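PDB 6OFT: probable zinc protease PqqL from Escherichia coli, which probably cleaves peptide bonds in the periplasm as a zinc-dependent M16-family protease, of which this chain is the first half. Local coordinates for residues 75-87 and 99-113. Residues are numbered along the deposited sequence; the frame is centred on the assembly and turned at random.
Sequences TFESMGLRFGRDV and QVSLPTTQKQNLQQV
Met79 fills the hollow between Asn109 and Gln112 on helix 107-122. Its thioether lies against both, SD 3.6 Å from Gln112 CG, and the bend at chi3 (-74°) turns CE onto Val113 CG2, 3.8 Å away. Beside it, Thr75 CG2 butts against the amide carbon of Gln112. Val113 CG2 fits a small hollow lined by Met79 CE, Leu81 CD1 and the edge of the Phe76 ring. Leu81 sets both methyls on Leu102 CB, near the end of strand 96-103, and CD2 also covers Ser101 O, a buried carbonyl without a polar partner. Phe76 CZ meets Val100 CG2 at 3.8 Å, while Val87 CG2 sits over one face of the ring. At the sheet edge Ser101 N donates to Asp86 O (3.0 Å, 157°), next to the non-hydrogen-bonded antiparallel pair Val87–Val100. Asp86 OD2 accepts from Arg82 N and, in a salt bridge, from Arg85 NE, tying the loop back on itself together with backbone bonds to Arg82 O; an alanine here would probably leave Arg82 N without its acceptor and Arg85 without its charged mate. A Schellman motif at Gly80 ends helix 71-77, whose packing with helix 107-122 against the mixed sheet belongs to the alpha/beta fold of an M16 peptidase domain.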
loop_
_atom_site.group_PDB
_atom_site.type_symbol
_atom_site.label_atom_id
_atom_site.label_comp_id
_atom_site.label_asym_id
_atom_site.label_seq_id
_atom_site.Cartn_x
_atom_site.Cartn_y
_atom_site.Cartn_z
ATOM N N THR A 75 12.832 -1.000 28.805
ATOM C CA THR A 75 11.687 -0.276 29.368
ATOM C C THR A 75 10.387 -0.899 28.833
ATOM O O THR A 75 9.465 -1.149 29.619
ATOM C CB THR A 75 11.792 1.236 29.120
ATOM O OG1 THR A 75 13.014 1.718 29.688
ATOM C CG2 THR A 75 10.623 2.012 29.727
ATOM N N PHE A 76 10.318 -1.165 27.515
ATOM C CA PHE A 76 9.127 -1.795 26.920
ATOM C C PHE A 76 8.913 -3.179 27.539
ATOM O O PHE A 76 7.798 -3.488 27.932
ATOM C CB PHE A 76 9.245 -1.901 25.391
ATOM C CG PHE A 76 8.901 -0.648 24.621
ATOM C CD1 PHE A 76 7.655 -0.045 24.762
ATOM C CD2 PHE A 76 9.803 -0.104 23.712
ATOM C CE1 PHE A 76 7.325 1.100 24.023
ATOM C CE2 PHE A 76 9.472 1.043 22.976
ATOM C CZ PHE A 76 8.231 1.623 23.125
ATOM N N GLU A 77 9.985 -3.982 27.653
ATOM C CA GLU A 77 9.951 -5.327 28.254
ATOM C C GLU A 77 9.411 -5.327 29.707
ATOM O O GLU A 77 8.650 -6.223 30.061
ATOM C CB GLU A 77 11.316 -6.019 28.149
ATOM C CG GLU A 77 11.604 -6.612 26.770
ATOM C CD GLU A 77 10.936 -7.927 26.386
ATOM O OE1 GLU A 77 10.551 -8.702 27.290
ATOM O OE2 GLU A 77 10.814 -8.192 25.169
ATOM N N SER A 78 9.741 -4.286 30.514
ATOM C CA SER A 78 9.272 -4.128 31.907
ATOM C C SER A 78 7.755 -3.840 32.001
ATOM O O SER A 78 7.174 -3.907 33.086
ATOM C CB SER A 78 10.066 -3.042 32.633
ATOM O OG SER A 78 9.644 -1.745 32.246
ATOM N N MET A 79 7.130 -3.507 30.866
ATOM C CA MET A 79 5.687 -3.239 30.755
ATOM C C MET A 79 5.020 -4.368 29.960
ATOM O O MET A 79 3.855 -4.250 29.584
ATOM C CB MET A 79 5.438 -1.875 30.079
ATOM C CG MET A 79 6.070 -0.687 30.826
ATOM S SD MET A 79 5.619 0.890 30.065
ATOM C CE MET A 79 6.637 0.851 28.567
ATOM N N GLY A 80 5.778 -5.444 29.718
ATOM C CA GLY A 80 5.334 -6.637 29.002
ATOM C C GLY A 80 5.122 -6.423 27.518
ATOM O O GLY A 80 4.332 -7.134 26.891
ATOM N N LEU A 81 5.835 -5.457 26.944
ATOM C CA LEU A 81 5.733 -5.099 25.528
ATOM C C LEU A 81 6.984 -5.566 24.785
ATOM O O LEU A 81 8.103 -5.232 25.174
ATOM C CB LEU A 81 5.451 -3.579 25.387
ATOM C CG LEU A 81 4.211 -3.088 26.166
ATOM C CD1 LEU A 81 4.133 -1.542 26.215
ATOM C CD2 LEU A 81 2.905 -3.664 25.581
ATOM N N ARG A 82 6.787 -6.416 23.782
ATOM C CA ARG A 82 7.868 -7.077 23.064
ATOM C C ARG A 82 8.024 -6.603 21.638
ATOM O O ARG A 82 7.042 -6.483 20.919
ATOM C CB ARG A 82 7.655 -8.607 23.114
ATOM C CG ARG A 82 8.785 -9.434 22.505
ATOM C CD ARG A 82 8.864 -10.787 23.166
ATOM N NE ARG A 82 9.498 -10.705 24.483
ATOM C CZ ARG A 82 9.549 -11.708 25.354
ATOM N NH1 ARG A 82 9.002 -12.880 25.059
ATOM N NH2 ARG A 82 10.149 -11.546 26.524
ATOM N N PHE A 83 9.276 -6.350 21.237
ATOM C CA PHE A 83 9.626 -5.949 19.878
ATOM C C PHE A 83 9.255 -7.097 18.931
ATOM O O PHE A 83 9.534 -8.269 19.226
ATOM C CB PHE A 83 11.129 -5.604 19.781
ATOM C CG PHE A 83 11.517 -5.097 18.411
ATOM C CD1 PHE A 83 11.219 -3.792 18.024
ATOM C CD2 PHE A 83 12.121 -5.939 17.488
ATOM C CE1 PHE A 83 11.533 -3.334 16.740
ATOM C CE2 PHE A 83 12.448 -5.477 16.212
ATOM C CZ PHE A 83 12.145 -4.179 15.843
ATOM N N GLY A 84 8.586 -6.754 17.837
ATOM C CA GLY A 84 8.113 -7.729 16.859
ATOM C C GLY A 84 6.720 -8.248 17.157
ATOM O O GLY A 84 6.130 -8.923 16.311
ATOM N N ARG A 85 6.179 -7.935 18.357
ATOM C CA ARG A 85 4.851 -8.343 18.804
ATOM C C ARG A 85 3.962 -7.127 19.137
ATOM O O ARG A 85 2.940 -6.936 18.489
ATOM C CB ARG A 85 4.968 -9.299 20.009
ATOM C CG ARG A 85 3.619 -9.842 20.536
ATOM C CD ARG A 85 3.811 -10.717 21.767
ATOM N NE ARG A 85 4.135 -9.922 22.956
ATOM C CZ ARG A 85 4.703 -10.406 24.051
ATOM N NH1 ARG A 85 5.072 -11.680 24.106
ATOM N NH2 ARG A 85 4.948 -9.611 25.085
ATOM N N ASP A 86 4.337 -6.332 20.155
ATOM C CA ASP A 86 3.578 -5.150 20.610
ATOM C C ASP A 86 4.209 -3.859 20.109
ATOM O O ASP A 86 3.524 -2.830 19.996
ATOM C CB ASP A 86 3.527 -5.104 22.139
ATOM C CG ASP A 86 3.143 -6.428 22.757
ATOM O OD1 ASP A 86 1.952 -6.785 22.688
ATOM O OD2 ASP A 86 4.042 -7.124 23.277
ATOM N N VAL A 87 5.537 -3.917 19.851
ATOM C CA VAL A 87 6.338 -2.792 19.392
ATOM C C VAL A 87 6.892 -3.138 18.021
ATOM O O VAL A 87 7.483 -4.199 17.848
ATOM C CB VAL A 87 7.462 -2.410 20.398
ATOM C CG1 VAL A 87 8.139 -1.105 19.980
ATOM C CG2 VAL A 87 6.925 -2.308 21.833
ATOM N N GLN A 99 5.313 2.002 15.932
ATOM C CA GLN A 99 4.047 1.441 16.411
ATOM C C GLN A 99 4.132 0.763 17.761
ATOM O O GLN A 99 5.033 -0.043 17.998
ATOM C CB GLN A 99 3.475 0.439 15.363
ATOM C CG GLN A 99 3.417 0.975 13.907
ATOM C CD GLN A 99 3.228 -0.107 12.853
ATOM O OE1 GLN A 99 3.764 -1.208 12.952
ATOM N NE2 GLN A 99 2.474 0.190 11.799
ATOM N N VAL A 100 3.180 1.109 18.653
ATOM C CA VAL A 100 3.035 0.483 19.963
ATOM C C VAL A 100 1.522 0.195 20.186
ATOM O O VAL A 100 0.687 1.074 19.984
ATOM C CB VAL A 100 3.649 1.284 21.151
ATOM C CG1 VAL A 100 3.513 0.510 22.471
ATOM C CG2 VAL A 100 5.114 1.654 20.902
ATOM N N SER A 101 1.198 -1.035 20.593
ATOM C CA SER A 101 -0.142 -1.469 20.967
ATOM C C SER A 101 -0.033 -1.923 22.419
ATOM O O SER A 101 0.826 -2.745 22.738
ATOM C CB SER A 101 -0.605 -2.638 20.100
ATOM O OG SER A 101 -1.980 -2.913 20.345
ATOM N N LEU A 102 -0.855 -1.357 23.306
ATOM C CA LEU A 102 -0.810 -1.713 24.721
ATOM C C LEU A 102 -2.191 -1.558 25.359
ATOM O O LEU A 102 -3.035 -0.866 24.781
ATOM C CB LEU A 102 0.252 -0.845 25.467
ATOM C CG LEU A 102 -0.109 0.600 25.858
ATOM C CD1 LEU A 102 0.742 1.064 27.013
ATOM C CD2 LEU A 102 0.038 1.572 24.683
ATOM N N PRO A 103 -2.439 -2.130 26.568
ATOM C CA PRO A 103 -3.727 -1.882 27.235
ATOM C C PRO A 103 -3.863 -0.417 27.672
ATOM O O PRO A 103 -2.856 0.273 27.845
ATOM C CB PRO A 103 -3.668 -2.791 28.475
ATOM C CG PRO A 103 -2.523 -3.724 28.247
ATOM C CD PRO A 103 -1.559 -2.965 27.409
ATOM N N THR A 104 -5.100 0.051 27.884
ATOM C CA THR A 104 -5.354 1.418 28.353
ATOM C C THR A 104 -5.540 1.442 29.884
ATOM O O THR A 104 -5.610 2.523 30.468
ATOM C CB THR A 104 -6.621 1.984 27.709
ATOM O OG1 THR A 104 -7.713 1.119 28.009
ATOM C CG2 THR A 104 -6.498 2.160 26.220
ATOM N N THR A 105 -5.604 0.262 30.522
ATOM C CA THR A 105 -5.926 0.117 31.945
ATOM C C THR A 105 -4.794 0.513 32.925
ATOM O O THR A 105 -5.099 0.810 34.084
ATOM C CB THR A 105 -6.461 -1.289 32.213
ATOM O OG1 THR A 105 -5.594 -2.246 31.615
ATOM C CG2 THR A 105 -7.876 -1.480 31.645
ATOM N N GLN A 106 -3.517 0.542 32.480
ATOM C CA GLN A 106 -2.396 0.961 33.338
ATOM C C GLN A 106 -1.928 2.323 32.802
ATOM O O GLN A 106 -1.232 2.389 31.793
ATOM C CB GLN A 106 -1.264 -0.091 33.349
ATOM C CG GLN A 106 -0.658 -0.401 34.726
ATOM C CD GLN A 106 0.168 0.720 35.338
ATOM O OE1 GLN A 106 0.579 1.685 34.682
ATOM N NE2 GLN A 106 0.426 0.619 36.630
ATOM N N LYS A 107 -2.392 3.412 33.443
ATOM C CA LYS A 107 -2.124 4.795 33.034
ATOM C C LYS A 107 -0.647 5.191 33.076
ATOM O O LYS A 107 -0.199 5.933 32.204
ATOM C CB LYS A 107 -2.982 5.794 33.845
ATOM C CG LYS A 107 -4.502 5.526 33.815
ATOM C CD LYS A 107 -5.063 5.408 32.390
ATOM C CE LYS A 107 -6.551 5.180 32.347
ATOM N NZ LYS A 107 -7.018 4.992 30.946
ATOM N N GLN A 108 0.120 4.679 34.048
ATOM C CA GLN A 108 1.554 4.995 34.148
ATOM C C GLN A 108 2.327 4.421 32.949
ATOM O O GLN A 108 3.281 5.046 32.483
ATOM C CB GLN A 108 2.153 4.535 35.500
ATOM C CG GLN A 108 1.744 5.398 36.706
ATOM C CD GLN A 108 0.255 5.382 37.032
ATOM O OE1 GLN A 108 -0.352 4.328 37.282
ATOM N NE2 GLN A 108 -0.367 6.561 37.021
ATOM N N ASN A 109 1.876 3.258 32.422
ATOM C CA ASN A 109 2.475 2.610 31.250
ATOM C C ASN A 109 2.175 3.410 29.992
ATOM O O ASN A 109 3.059 3.565 29.154
ATOM C CB ASN A 109 1.983 1.182 31.120
ATOM C CG ASN A 109 2.597 0.256 32.135
ATOM O OD1 ASN A 109 3.526 0.609 32.859
ATOM N ND2 ASN A 109 2.105 -0.955 32.201
ATOM N N LEU A 110 0.943 3.965 29.879
ATOM C CA LEU A 110 0.568 4.821 28.750
ATOM C C LEU A 110 1.503 6.020 28.702
ATOM O O LEU A 110 2.011 6.361 27.632
ATOM C CB LEU A 110 -0.879 5.327 28.888
ATOM C CG LEU A 110 -2.010 4.445 28.406
ATOM C CD1 LEU A 110 -3.344 5.133 28.663
ATOM C CD2 LEU A 110 -1.882 4.125 26.904
ATOM N N GLN A 111 1.749 6.636 29.880
ATOM C CA GLN A 111 2.624 7.790 30.080
ATOM C C GLN A 111 4.084 7.475 29.733
ATOM O O GLN A 111 4.751 8.268 29.058
ATOM C CB GLN A 111 2.464 8.325 31.519
ATOM C CG GLN A 111 3.359 9.513 31.900
ATOM C CD GLN A 111 3.415 10.626 30.867
ATOM O OE1 GLN A 111 2.384 11.128 30.367
ATOM N NE2 GLN A 111 4.643 11.029 30.536
ATOM N N GLN A 112 4.571 6.308 30.187
ATOM C CA GLN A 112 5.901 5.843 29.910
ATOM C C GLN A 112 6.108 5.671 28.396
ATOM O O GLN A 112 7.128 6.126 27.879
ATOM C CB GLN A 112 6.167 4.534 30.680
ATOM C CG GLN A 112 7.533 3.928 30.413
ATOM C CD GLN A 112 8.665 4.773 30.932
ATOM O OE1 GLN A 112 9.191 4.523 32.013
ATOM N NE2 GLN A 112 9.083 5.773 30.156
ATOM N N VAL A 113 5.119 5.056 27.680
ATOM C CA VAL A 113 5.180 4.849 26.223
ATOM C C VAL A 113 5.243 6.225 25.503
ATOM O O VAL A 113 6.051 6.413 24.589
ATOM C CB VAL A 113 4.014 3.930 25.713
ATOM C CG1 VAL A 113 3.887 3.963 24.197
ATOM C CG2 VAL A 113 4.194 2.487 26.185
#